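Local atomic coordinates of kojibiose phosphorylase (PDB entry 6W0P), a protein that belongs to the family 65 glycoside hydrolases, whose central catalytic domain is built mainly of helices, and is named a kojibiose phosphorylase. Residues D390-C395 / L455-Q460; G459-N462 / K467-F470; K495-L500 / A526-A531. All blocks are in the same frame, centred on the assembly; numbering follows the deposited sequence.

Contact 1 of 3, residues D390-C395 / L455-Q460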
ATOM      1  N   ASP A 390      14.839   3.122 -10.772  1.00 34.79           N
ATOM      2  CA  ASP A 390      15.230   2.768 -12.171  1.00 35.68           C
ATOM      3  C   ASP A 390      15.594   4.036 -12.962  1.00 35.69           C
ATOM      4  O   ASP A 390      15.310   4.105 -14.179  1.00 35.32           O
ATOM      5  CB  ASP A 390      14.131   1.934 -12.845  1.00 36.05           C
ATOM      6  CG  ASP A 390      14.057   0.513 -12.297  1.00 36.09           C
ATOM      7  OD1 ASP A 390      14.924   0.152 -11.482  1.00 37.38           O
ATOM      8  OD2 ASP A 390      13.141  -0.218 -12.671  1.00 36.02           O
ATOM      9  N   SER A 391      16.259   4.974 -12.285  1.00 35.48           N
ATOM     10  CA  SER A 391      16.715   6.278 -12.814  1.00 35.35           C
ATOM     11  C   SER A 391      18.191   6.451 -12.469  1.00 35.64           C
ATOM     12  O   SER A 391      18.724   5.570 -11.751  1.00 36.07           O
ATOM     13  CB  SER A 391      15.851   7.395 -12.247  1.00 34.97           C
ATOM     14  OG  SER A 391      14.493   7.208 -12.637  1.00 34.11           O
ATOM     15  N   ILE A 392      18.806   7.532 -12.958  1.00 36.69           N
ATOM     16  CA  ILE A 392      20.204   7.935 -12.618  1.00 37.87           C
ATOM     17  C   ILE A 392      20.202   9.352 -12.025  1.00 38.38           C
ATOM     18  O   ILE A 392      19.098   9.944 -11.845  1.00 36.89           O
ATOM     19  CB  ILE A 392      21.137   7.773 -13.832  1.00 39.34           C
ATOM     20  CG1 ILE A 392      20.691   8.588 -15.048  1.00 39.59           C
ATOM     21  CG2 ILE A 392      21.314   6.281 -14.169  1.00 39.40           C
ATOM     22  CD1 ILE A 392      21.800   8.749 -16.093  1.00 40.00           C
ATOM     23  N   GLY A 393      21.375   9.855 -11.646  1.00 37.99           N
ATOM     24  CA  GLY A 393      21.485  11.157 -10.967  1.00 37.09           C
ATOM     25  C   GLY A 393      21.018  11.059  -9.522  1.00 36.93           C
ATOM     26  O   GLY A 393      21.245  10.011  -8.885  1.00 36.76           O
ATOM     27  N   ALA A 394      20.442  12.137  -8.991  1.00 35.50           N
ATOM     28  CA  ALA A 394      20.120  12.259  -7.554  1.00 35.36           C
ATOM     29  C   ALA A 394      18.620  12.553  -7.400  1.00 34.58           C
ATOM     30  O   ALA A 394      18.168  13.600  -7.899  1.00 35.16           O
ATOM     31  CB  ALA A 394      20.981  13.318  -6.909  1.00 35.22           C
ATOM     32  N   CYS A 395      17.888  11.610  -6.799  1.00 33.74           N
ATOM     33  CA  CYS A 395      16.457  11.728  -6.443  1.00 32.64           C
ATOM     34  C   CYS A 395      16.398  11.949  -4.936  1.00 31.89           C
ATOM     35  O   CYS A 395      16.521  10.955  -4.195  1.00 32.57           O
ATOM     36  CB  CYS A 395      15.664  10.493  -6.836  1.00 32.62           C
ATOM     37  SG  CYS A 395      13.921  10.597  -6.348  1.00 32.92           S
ATOM     38  N   LEU A 455      16.109  14.046 -13.336  1.00 36.48           N
ATOM     39  CA  LEU A 455      14.889  14.607 -13.965  1.00 36.29           C
ATOM     40  C   LEU A 455      14.823  14.145 -15.424  1.00 36.99           C
ATOM     41  O   LEU A 455      13.705  13.880 -15.899  1.00 36.22           O
ATOM     42  CB  LEU A 455      14.893  16.129 -13.841  1.00 36.14           C
ATOM     43  CG  LEU A 455      14.606  16.679 -12.448  1.00 36.77           C
ATOM     44  CD1 LEU A 455      14.566  18.205 -12.471  1.00 37.73           C
ATOM     45  CD2 LEU A 455      13.303  16.129 -11.875  1.00 36.12           C
ATOM     46  N   LEU A 456      15.977  14.041 -16.095  1.00 38.29           N
ATOM     47  CA  LEU A 456      16.085  13.651 -17.534  1.00 39.36           C
ATOM     48  C   LEU A 456      15.886  12.147 -17.721  1.00 37.51           C
ATOM     49  O   LEU A 456      15.458  11.771 -18.809  1.00 35.70           O
ATOM     50  CB  LEU A 456      17.453  14.067 -18.089  1.00 42.57           C
ATOM     51  CG  LEU A 456      17.582  15.544 -18.444  1.00 44.84           C
ATOM     52  CD1 LEU A 456      19.036  15.921 -18.682  1.00 46.49           C
ATOM     53  CD2 LEU A 456      16.732  15.879 -19.657  1.00 45.52           C
ATOM     54  N   SER A 457      16.211  11.330 -16.714  1.00 37.00           N
ATOM     55  CA  SER A 457      16.033   9.857 -16.750  1.00 36.69           C
ATOM     56  C   SER A 457      14.633   9.439 -16.287  1.00 35.70           C
ATOM     57  O   SER A 457      14.122   8.458 -16.817  1.00 34.79           O
ATOM     58  CB  SER A 457      17.087   9.170 -15.950  1.00 37.89           C
ATOM     59  OG  SER A 457      17.243   9.779 -14.687  1.00 38.39           O
ATOM     60  N   ARG A 458      14.052  10.105 -15.284  1.00 35.91           N
ATOM     61  CA  ARG A 458      12.715   9.742 -14.747  1.00 33.96           C
ATOM     62  C   ARG A 458      11.670  10.390 -15.655  1.00 34.09           C
ATOM     63  O   ARG A 458      10.577   9.804 -15.856  1.00 33.44           O
ATOM     64  CB  ARG A 458      12.583  10.169 -13.279  1.00 34.13           C
ATOM     65  CG  ARG A 458      11.197   9.957 -12.667  1.00 33.15           C
ATOM     66  CD  ARG A 458      10.704   8.535 -12.878  1.00 33.03           C
ATOM     67  NE  ARG A 458       9.412   8.247 -12.270  1.00 33.03           N
ATOM     68  CZ  ARG A 458       8.229   8.595 -12.758  1.00 32.81           C
ATOM     69  NH1 ARG A 458       8.118   9.265 -13.893  1.00 33.18           N
ATOM     70  NH2 ARG A 458       7.137   8.242 -12.114  1.00 33.32           N
ATOM     71  N   GLY A 459      11.982  11.583 -16.163  1.00 34.53           N
ATOM     72  CA  GLY A 459      11.214  12.221 -17.245  1.00 35.23           C
ATOM     73  C   GLY A 459      11.277  11.370 -18.502  1.00 35.53           C
ATOM     74  O   GLY A 459      12.306  10.726 -18.712  1.00 35.89           O
ATOM     75  N   GLN A 460      10.204  11.320 -19.284  1.00 36.20           N
ATOM     76  CA  GLN A 460      10.152  10.520 -20.539  1.00 36.36           C
ATOM     77  C   GLN A 460       9.564  11.365 -21.674  1.00 35.78           C
ATOM     78  O   GLN A 460       8.771  12.317 -21.400  1.00 33.36           O
ATOM     79  CB  GLN A 460       9.294   9.265 -20.357  1.00 37.70           C
ATOM     80  CG  GLN A 460       9.721   8.362 -19.204  1.00 39.13           C
ATOM     81  CD  GLN A 460       8.673   7.306 -18.918  1.00 41.21           C
ATOM     82  OE1 GLN A 460       8.819   6.161 -19.352  1.00 44.13           O
ATOM     83  NE2 GLN A 460       7.606   7.675 -18.208  1.00 38.61           N
TER
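Ile392 and Ser457 make the one hydrogen bond between the loop 390-395 and the helix end 455-460. The backbone N of Ile392 donates to Ser457 OG at 3.2 Å, and the bond is nearly straight at 167°. With chi1 at 47°, OG lies between its own backbone N and carbonyl carbon and meets the loop N-H. Its own proton can go to the carbonyl of Lys453, the stronger partner, or of Phe454, both about one turn back in the helix.

The tight part lies beside this bond. Ser391 CB sits 3.7 Å from Ser457 OG. Ser391 OG rests against the aliphatic start of Arg458, 3.6 Å from its CB, and its own polar partner is the carbonyl O of Leu389. The loop leaves helix 379-388 here. Asp390, with positive phi, is the C' residue of the Schellman motif that ends that helix, so the contact sets the end of one helix of the central domain against the C-terminal end of helix 437-458.

The looser, solvent side is at Ile392, which is exposed and lays only CG1 near Ser457, 3.8 Å from its CB. Two other side chains lead away from the loop contact. The Arg458 chain bends at chi2 (52°), and its NH1 is hydrogen-bonded to Tyr471 O. Asp390 OD2 forms a salt bridge with Arg578 of the second subunit.

Contact 2 of 3, residues G459-N462 / K467-F470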
ATOM      1  N   GLY A 459      11.982  11.583 -16.163  1.00 34.53           N
ATOM      2  CA  GLY A 459      11.214  12.221 -17.245  1.00 35.23           C
ATOM      3  C   GLY A 459      11.277  11.370 -18.502  1.00 35.53           C
ATOM      4  O   GLY A 459      12.306  10.726 -18.712  1.00 35.89           O
ATOM      5  N   GLN A 460      10.204  11.320 -19.284  1.00 36.20           N
ATOM      6  CA  GLN A 460      10.152  10.520 -20.539  1.00 36.36           C
ATOM      7  C   GLN A 460       9.564  11.365 -21.674  1.00 35.78           C
ATOM      8  O   GLN A 460       8.771  12.317 -21.400  1.00 33.36           O
ATOM      9  CB  GLN A 460       9.294   9.265 -20.357  1.00 37.70           C
ATOM     10  CG  GLN A 460       9.721   8.362 -19.204  1.00 39.13           C
ATOM     11  CD  GLN A 460       8.673   7.306 -18.918  1.00 41.21           C
ATOM     12  OE1 GLN A 460       8.819   6.161 -19.352  1.00 44.13           O
ATOM     13  NE2 GLN A 460       7.606   7.675 -18.208  1.00 38.61           N
ATOM     14  N   TYR A 461       9.901  10.994 -22.913  1.00 34.81           N
ATOM     15  CA  TYR A 461       9.205  11.491 -24.117  1.00 34.96           C
ATOM     16  C   TYR A 461       7.896  10.725 -24.247  1.00 33.85           C
ATOM     17  O   TYR A 461       7.853   9.536 -23.848  1.00 33.96           O
ATOM     18  CB  TYR A 461      10.062  11.315 -25.376  1.00 36.44           C
ATOM     19  CG  TYR A 461      11.266  12.217 -25.452  1.00 37.09           C
ATOM     20  CD1 TYR A 461      11.165  13.510 -25.934  1.00 38.06           C
ATOM     21  CD2 TYR A 461      12.517  11.767 -25.059  1.00 38.11           C
ATOM     22  CE1 TYR A 461      12.273  14.341 -26.009  1.00 38.68           C
ATOM     23  CE2 TYR A 461      13.638  12.579 -25.139  1.00 38.77           C
ATOM     24  CZ  TYR A 461      13.517  13.873 -25.622  1.00 39.62           C
ATOM     25  OH  TYR A 461      14.630  14.671 -25.699  1.00 40.73           O
ATOM     26  N   ASN A 462       6.883  11.390 -24.800  1.00 32.94           N
ATOM     27  CA  ASN A 462       5.574  10.807 -25.194  1.00 32.76           C
ATOM     28  C   ASN A 462       5.776   9.785 -26.331  1.00 33.82           C
ATOM     29  O   ASN A 462       6.961   9.546 -26.741  1.00 34.89           O
ATOM     30  CB  ASN A 462       4.580  11.901 -25.602  1.00 32.04           C
ATOM     31  CG  ASN A 462       4.856  12.483 -26.978  1.00 32.18           C
ATOM     32  OD1 ASN A 462       6.020  12.686 -27.346  1.00 31.23           O
ATOM     33  ND2 ASN A 462       3.791  12.739 -27.738  1.00 31.61           N
ATOM     34  N   LYS A 467       6.953  15.420 -27.439  1.00 41.80           N
ATOM     35  CA  LYS A 467       6.747  16.060 -26.111  1.00 40.24           C
ATOM     36  C   LYS A 467       7.595  15.336 -25.066  1.00 38.33           C
ATOM     37  O   LYS A 467       7.878  14.138 -25.264  1.00 37.88           O
ATOM     38  CB  LYS A 467       5.287  16.009 -25.661  1.00 40.55           C
ATOM     39  CG  LYS A 467       4.222  16.279 -26.718  1.00 41.25           C
ATOM     40  CD  LYS A 467       2.823  15.944 -26.189  1.00 40.86           C
ATOM     41  CE  LYS A 467       1.678  16.206 -27.149  1.00 40.83           C
ATOM     42  NZ  LYS A 467       0.475  15.418 -26.765  1.00 40.58           N
ATOM     43  N   PHE A 468       8.021  16.071 -24.037  1.00 35.99           N
ATOM     44  CA  PHE A 468       8.728  15.559 -22.837  1.00 35.25           C
ATOM     45  C   PHE A 468       7.871  15.891 -21.605  1.00 33.89           C
ATOM     46  O   PHE A 468       7.317  17.008 -21.534  1.00 33.38           O
ATOM     47  CB  PHE A 468      10.144  16.143 -22.752  1.00 35.58           C
ATOM     48  CG  PHE A 468      11.051  15.466 -21.746  1.00 35.49           C
ATOM     49  CD1 PHE A 468      11.814  14.365 -22.100  1.00 35.60           C
ATOM     50  CD2 PHE A 468      11.148  15.928 -20.442  1.00 34.78           C
ATOM     51  CE1 PHE A 468      12.640  13.750 -21.172  1.00 35.54           C
ATOM     52  CE2 PHE A 468      11.991  15.323 -19.527  1.00 34.33           C
ATOM     53  CZ  PHE A 468      12.730  14.230 -19.890  1.00 34.61           C
ATOM     54  N   SER A 469       7.741  14.959 -20.654  1.00 33.08           N
ATOM     55  CA  SER A 469       6.992  15.227 -19.402  1.00 32.16           C
ATOM     56  C   SER A 469       7.419  14.275 -18.289  1.00 31.83           C
ATOM     57  O   SER A 469       8.403  13.574 -18.460  1.00 32.02           O
ATOM     58  CB  SER A 469       5.518  15.160 -19.668  1.00 32.01           C
ATOM     59  OG  SER A 469       4.794  15.664 -18.567  1.00 31.98           O
ATOM     60  N   PHE A 470       6.700  14.294 -17.161  1.00 31.08           N
ATOM     61  CA  PHE A 470       6.785  13.251 -16.128  1.00 30.68           C
ATOM     62  C   PHE A 470       5.436  12.564 -16.127  1.00 30.50           C
ATOM     63  O   PHE A 470       4.422  13.254 -16.037  1.00 31.23           O
ATOM     64  CB  PHE A 470       7.211  13.830 -14.776  1.00 30.56           C
ATOM     65  CG  PHE A 470       8.579  14.475 -14.801  1.00 31.22           C
ATOM     66  CD1 PHE A 470       8.764  15.739 -15.344  1.00 31.50           C
ATOM     67  CD2 PHE A 470       9.698  13.791 -14.365  1.00 31.29           C
ATOM     68  CE1 PHE A 470      10.023  16.321 -15.393  1.00 31.96           C
ATOM     69  CE2 PHE A 470      10.955  14.381 -14.395  1.00 31.79           C
ATOM     70  CZ  PHE A 470      11.117  15.646 -14.901  1.00 31.83           C
TER
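Phe468 holds CG anti to its backbone N (chi1 -167°), while Tyr461 holds CG beside its own N (chi1 -70°), and the two rings meet on one face of a short antiparallel beta hairpin. They form a T-shaped pair. The edge of Phe468 points at the face of Tyr461, with centroids 5.1 Å apart and planes at 79°. Phe468 CD1 stands over the centre of the tyrosine ring. Tyr461 and Phe468 are the non-hydrogen-bonded pair of the hairpin. Gln460 and Ser469 are the hydrogen-bonded pair and exchange two backbone bonds, Gln460 N to Ser469 O at 3.0 Å and Ser469 N to Gln460 O at 2.9 Å.

Toward the turn, Asn462 grips Lys467 twice. Its N donates to Lys467 O, and its OD1 accepts from Lys467 N at 2.9 Å, with that N well above the carboxamide plane. Across the subunit interface, Asp554 of the second subunit receives Asn462 ND2 and forms a salt bridge with Lys467 NZ.

At the other end, Gly459 packs against two phenylalanines. Phe468 CZ comes within 3.5 Å of Gly459 C, and Gly459 CA makes a CH-pi contact over the Phe470 face, 3.9 Å from the ring centroid.

Contact 3 of 3, residues K495-L500 / A526-A531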
ATOM      1  N   LYS A 495      12.612  24.693 -15.039  1.00 34.68           N
ATOM      2  CA  LYS A 495      13.390  25.746 -14.333  1.00 35.24           C
ATOM      3  C   LYS A 495      14.754  25.191 -13.911  1.00 35.35           C
ATOM      4  O   LYS A 495      15.739  25.935 -13.992  1.00 36.08           O
ATOM      5  CB  LYS A 495      12.651  26.315 -13.122  1.00 35.77           C
ATOM      6  CG  LYS A 495      11.528  27.287 -13.447  1.00 36.22           C
ATOM      7  CD  LYS A 495      12.016  28.590 -14.053  1.00 37.37           C
ATOM      8  CE  LYS A 495      10.996  29.694 -13.925  1.00 37.56           C
ATOM      9  NZ  LYS A 495      11.401  30.899 -14.686  1.00 38.76           N
ATOM     10  N   CYS A 496      14.825  23.946 -13.459  1.00 35.13           N
ATOM     11  CA  CYS A 496      16.115  23.308 -13.107  1.00 35.80           C
ATOM     12  C   CYS A 496      17.021  23.269 -14.350  1.00 36.61           C
ATOM     13  O   CYS A 496      18.189  23.693 -14.259  1.00 36.79           O
ATOM     14  CB  CYS A 496      15.934  21.899 -12.571  1.00 35.39           C
ATOM     15  SG  CYS A 496      17.473  21.286 -11.840  1.00 35.68           S
ATOM     16  N   PHE A 497      16.487  22.832 -15.490  1.00 36.57           N
ATOM     17  CA  PHE A 497      17.268  22.642 -16.739  1.00 36.64           C
ATOM     18  C   PHE A 497      17.841  23.987 -17.182  1.00 37.27           C
ATOM     19  O   PHE A 497      19.028  24.036 -17.518  1.00 37.18           O
ATOM     20  CB  PHE A 497      16.411  22.023 -17.845  1.00 36.15           C
ATOM     21  CG  PHE A 497      15.953  20.614 -17.571  1.00 35.42           C
ATOM     22  CD1 PHE A 497      16.671  19.786 -16.732  1.00 34.71           C
ATOM     23  CD2 PHE A 497      14.803  20.126 -18.166  1.00 35.55           C
ATOM     24  CE1 PHE A 497      16.238  18.501 -16.469  1.00 35.43           C
ATOM     25  CE2 PHE A 497      14.371  18.837 -17.909  1.00 36.07           C
ATOM     26  CZ  PHE A 497      15.103  18.018 -17.073  1.00 35.83           C
ATOM     27  N   GLN A 498      17.020  25.037 -17.163  1.00 38.03           N
ATOM     28  CA  GLN A 498      17.417  26.378 -17.660  1.00 38.66           C
ATOM     29  C   GLN A 498      18.443  26.995 -16.705  1.00 39.33           C
ATOM     30  O   GLN A 498      19.398  27.607 -17.198  1.00 39.77           O
ATOM     31  CB  GLN A 498      16.192  27.253 -17.859  1.00 39.17           C
ATOM     32  CG  GLN A 498      15.289  26.755 -18.976  1.00 39.43           C
ATOM     33  CD  GLN A 498      14.020  27.567 -19.035  1.00 39.98           C
ATOM     34  OE1 GLN A 498      13.539  28.060 -18.015  1.00 39.76           O
ATOM     35  NE2 GLN A 498      13.470  27.709 -20.233  1.00 39.65           N
ATOM     36  N   TYR A 499      18.334  26.780 -15.393  1.00 38.66           N
ATOM     37  CA  TYR A 499      19.347  27.311 -14.445  1.00 39.06           C
ATOM     38  C   TYR A 499      20.704  26.633 -14.694  1.00 40.24           C
ATOM     39  O   TYR A 499      21.735  27.332 -14.712  1.00 41.54           O
ATOM     40  CB  TYR A 499      18.912  27.160 -12.987  1.00 38.54           C
ATOM     41  CG  TYR A 499      19.764  27.923 -12.003  1.00 38.06           C
ATOM     42  CD1 TYR A 499      20.019  29.280 -12.165  1.00 38.98           C
ATOM     43  CD2 TYR A 499      20.316  27.292 -10.902  1.00 37.72           C
ATOM     44  CE1 TYR A 499      20.796  29.990 -11.260  1.00 38.85           C
ATOM     45  CE2 TYR A 499      21.087  27.984  -9.985  1.00 37.72           C
ATOM     46  CZ  TYR A 499      21.334  29.334 -10.164  1.00 38.72           C
ATOM     47  OH  TYR A 499      22.107  30.006  -9.256  1.00 39.39           O
ATOM     48  N   LEU A 500      20.724  25.312 -14.843  1.00 40.08           N
ATOM     49  CA  LEU A 500      21.997  24.580 -15.022  1.00 41.79           C
ATOM     50  C   LEU A 500      22.649  25.066 -16.317  1.00 43.64           C
ATOM     51  O   LEU A 500      23.833  25.405 -16.287  1.00 42.91           O
ATOM     52  CB  LEU A 500      21.753  23.071 -15.082  1.00 41.07           C
ATOM     53  CG  LEU A 500      23.002  22.239 -15.359  1.00 41.03           C
ATOM     54  CD1 LEU A 500      24.109  22.569 -14.373  1.00 40.80           C
ATOM     55  CD2 LEU A 500      22.690  20.753 -15.315  1.00 41.17           C
ATOM     56  N   ALA A 526      22.526  17.956 -24.844  1.00 46.73           N
ATOM     57  CA  ALA A 526      21.637  18.064 -26.021  1.00 46.21           C
ATOM     58  C   ALA A 526      20.262  17.519 -25.631  1.00 45.18           C
ATOM     59  O   ALA A 526      19.250  18.138 -26.012  1.00 43.36           O
ATOM     60  CB  ALA A 526      22.209  17.341 -27.216  1.00 46.44           C
ATOM     61  N   LYS A 527      20.224  16.408 -24.885  1.00 44.85           N
ATOM     62  CA  LYS A 527      18.936  15.876 -24.366  1.00 44.82           C
ATOM     63  C   LYS A 527      18.312  16.951 -23.464  1.00 43.25           C
ATOM     64  O   LYS A 527      17.138  17.265 -23.664  1.00 42.41           O
ATOM     65  CB  LYS A 527      19.081  14.533 -23.642  1.00 45.14           C
ATOM     66  CG  LYS A 527      17.730  13.924 -23.269  1.00 45.96           C
ATOM     67  CD  LYS A 527      17.760  12.700 -22.393  1.00 45.27           C
ATOM     68  CE  LYS A 527      16.347  12.218 -22.167  1.00 46.07           C
ATOM     69  NZ  LYS A 527      16.310  11.020 -21.300  1.00 46.61           N
ATOM     70  N   MET A 528      19.093  17.544 -22.561  1.00 42.89           N
ATOM     71  CA  MET A 528      18.565  18.527 -21.582  1.00 42.60           C
ATOM     72  C   MET A 528      17.930  19.693 -22.332  1.00 44.25           C
ATOM     73  O   MET A 528      16.801  20.073 -21.961  1.00 44.10           O
ATOM     74  CB  MET A 528      19.625  19.065 -20.624  1.00 41.81           C
ATOM     75  CG  MET A 528      19.004  19.876 -19.500  1.00 40.78           C
ATOM     76  SD  MET A 528      20.138  20.231 -18.152  1.00 39.34           S
ATOM     77  CE  MET A 528      21.132  21.535 -18.879  1.00 40.42           C
ATOM     78  N   LYS A 529      18.604  20.218 -23.359  1.00 45.87           N
ATOM     79  CA  LYS A 529      18.061  21.319 -24.200  1.00 47.17           C
ATOM     80  C   LYS A 529      16.766  20.856 -24.872  1.00 45.02           C
ATOM     81  O   LYS A 529      15.787  21.624 -24.847  1.00 44.95           O
ATOM     82  CB  LYS A 529      19.069  21.813 -25.247  1.00 50.60           C
ATOM     83  CG  LYS A 529      20.031  22.890 -24.753  1.00 52.91           C
ATOM     84  CD  LYS A 529      21.216  23.139 -25.703  1.00 54.95           C
ATOM     85  CE  LYS A 529      22.307  23.998 -25.094  1.00 55.73           C
ATOM     86  NZ  LYS A 529      21.808  25.357 -24.774  1.00 56.01           N
ATOM     87  N   ASP A 530      16.755  19.673 -25.477  1.00 43.60           N
ATOM     88  CA  ASP A 530      15.557  19.199 -26.217  1.00 43.90           C
ATOM     89  C   ASP A 530      14.415  18.965 -25.205  1.00 42.38           C
ATOM     90  O   ASP A 530      13.279  19.343 -25.531  1.00 41.32           O
ATOM     91  CB  ASP A 530      15.861  17.985 -27.105  1.00 44.69           C
ATOM     92  CG  ASP A 530      14.659  17.560 -27.943  1.00 46.38           C
ATOM     93  OD1 ASP A 530      14.166  18.399 -28.741  1.00 45.49           O
ATOM     94  OD2 ASP A 530      14.187  16.390 -27.764  1.00 49.03           O
ATOM     95  N   ALA A 531      14.685  18.389 -24.025  1.00 40.69           N
ATOM     96  CA  ALA A 531      13.625  18.087 -23.024  1.00 40.78           C
ATOM     97  C   ALA A 531      13.043  19.410 -22.504  1.00 41.23           C
ATOM     98  O   ALA A 531      11.805  19.533 -22.387  1.00 39.99           O
ATOM     99  CB  ALA A 531      14.150  17.192 -21.925  1.00 39.63           C
TER
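Met528 reaches from helix 522-534 to Phe497 and Leu500 of helix 487-504. This is a helix-helix packing contact in the central domain, consistent with the (alpha/alpha)6 barrel of six-hairpin glycosidases. The axes of the two short segments approach to 9.9 Å, and their directions are 132° apart. No hydrogen bond joins the segments; the contact is apolar.

The methionine can be followed outward. Its CB touches CD1 of Leu456, on helix 437-458, and makes no contact with the partner helix. From there CG lies anti to the backbone N (chi1 -170°), which directs the chain across the gap. CG is the first atom to meet the other helix. It settles 3.6 Å from Phe497 CD1 and is also close to CG of that ring, approaching obliquely. SD comes next. It is 3.8 Å from Phe497 CD1 and 3.9 Å from Leu500 CD2, so it lies between the two side chains. Its distance to the Phe497 centroid is 4.8 Å, an oblique Met-aromatic contact. A bend at chi3 (76°) then turns the methyl toward the backbone of helix 487-504. CE reaches Phe497 O at 3.5 Å and also packs against Leu500 CD2. Leu500 and Met528 cross at about a right angle.

The Phe497 ring continues past the methionine. It also packs on Leu455 of helix 437-458, so three helices share this core. All four touching residues are buried. The charged groups lie outside it, and Lys529 NZ forms a salt bridge with Asp501. One helical turn after Met528, Ala531 also approaches the ring obliquely, its CB 4.3 Å from Phe497 CE2.

The three contacts lie together in the central catalytic domain, on the same side of the chain's centre. Contacts 1 and 2 have centres 11 Å apart, and contact 3 is about 13 Å from each. Contact 1 runs directly into contact 2, since Gly459 and Gln460 belong to both. Helices 487-504 and 522-534 follow the hairpin and form contact 3. Leu456 packs against Phe497, Met528 and Ala531. A probable hydrogen bond from Tyr461 OH to Asp530 OD2 joins contacts 2 and 3, and the hairpin packs on helix 522-534. Contacts 1 and 2 also touch the second subunit; no other chain of the assembly touches contact 3. The cluster thus joins the helical core to the dimer interface.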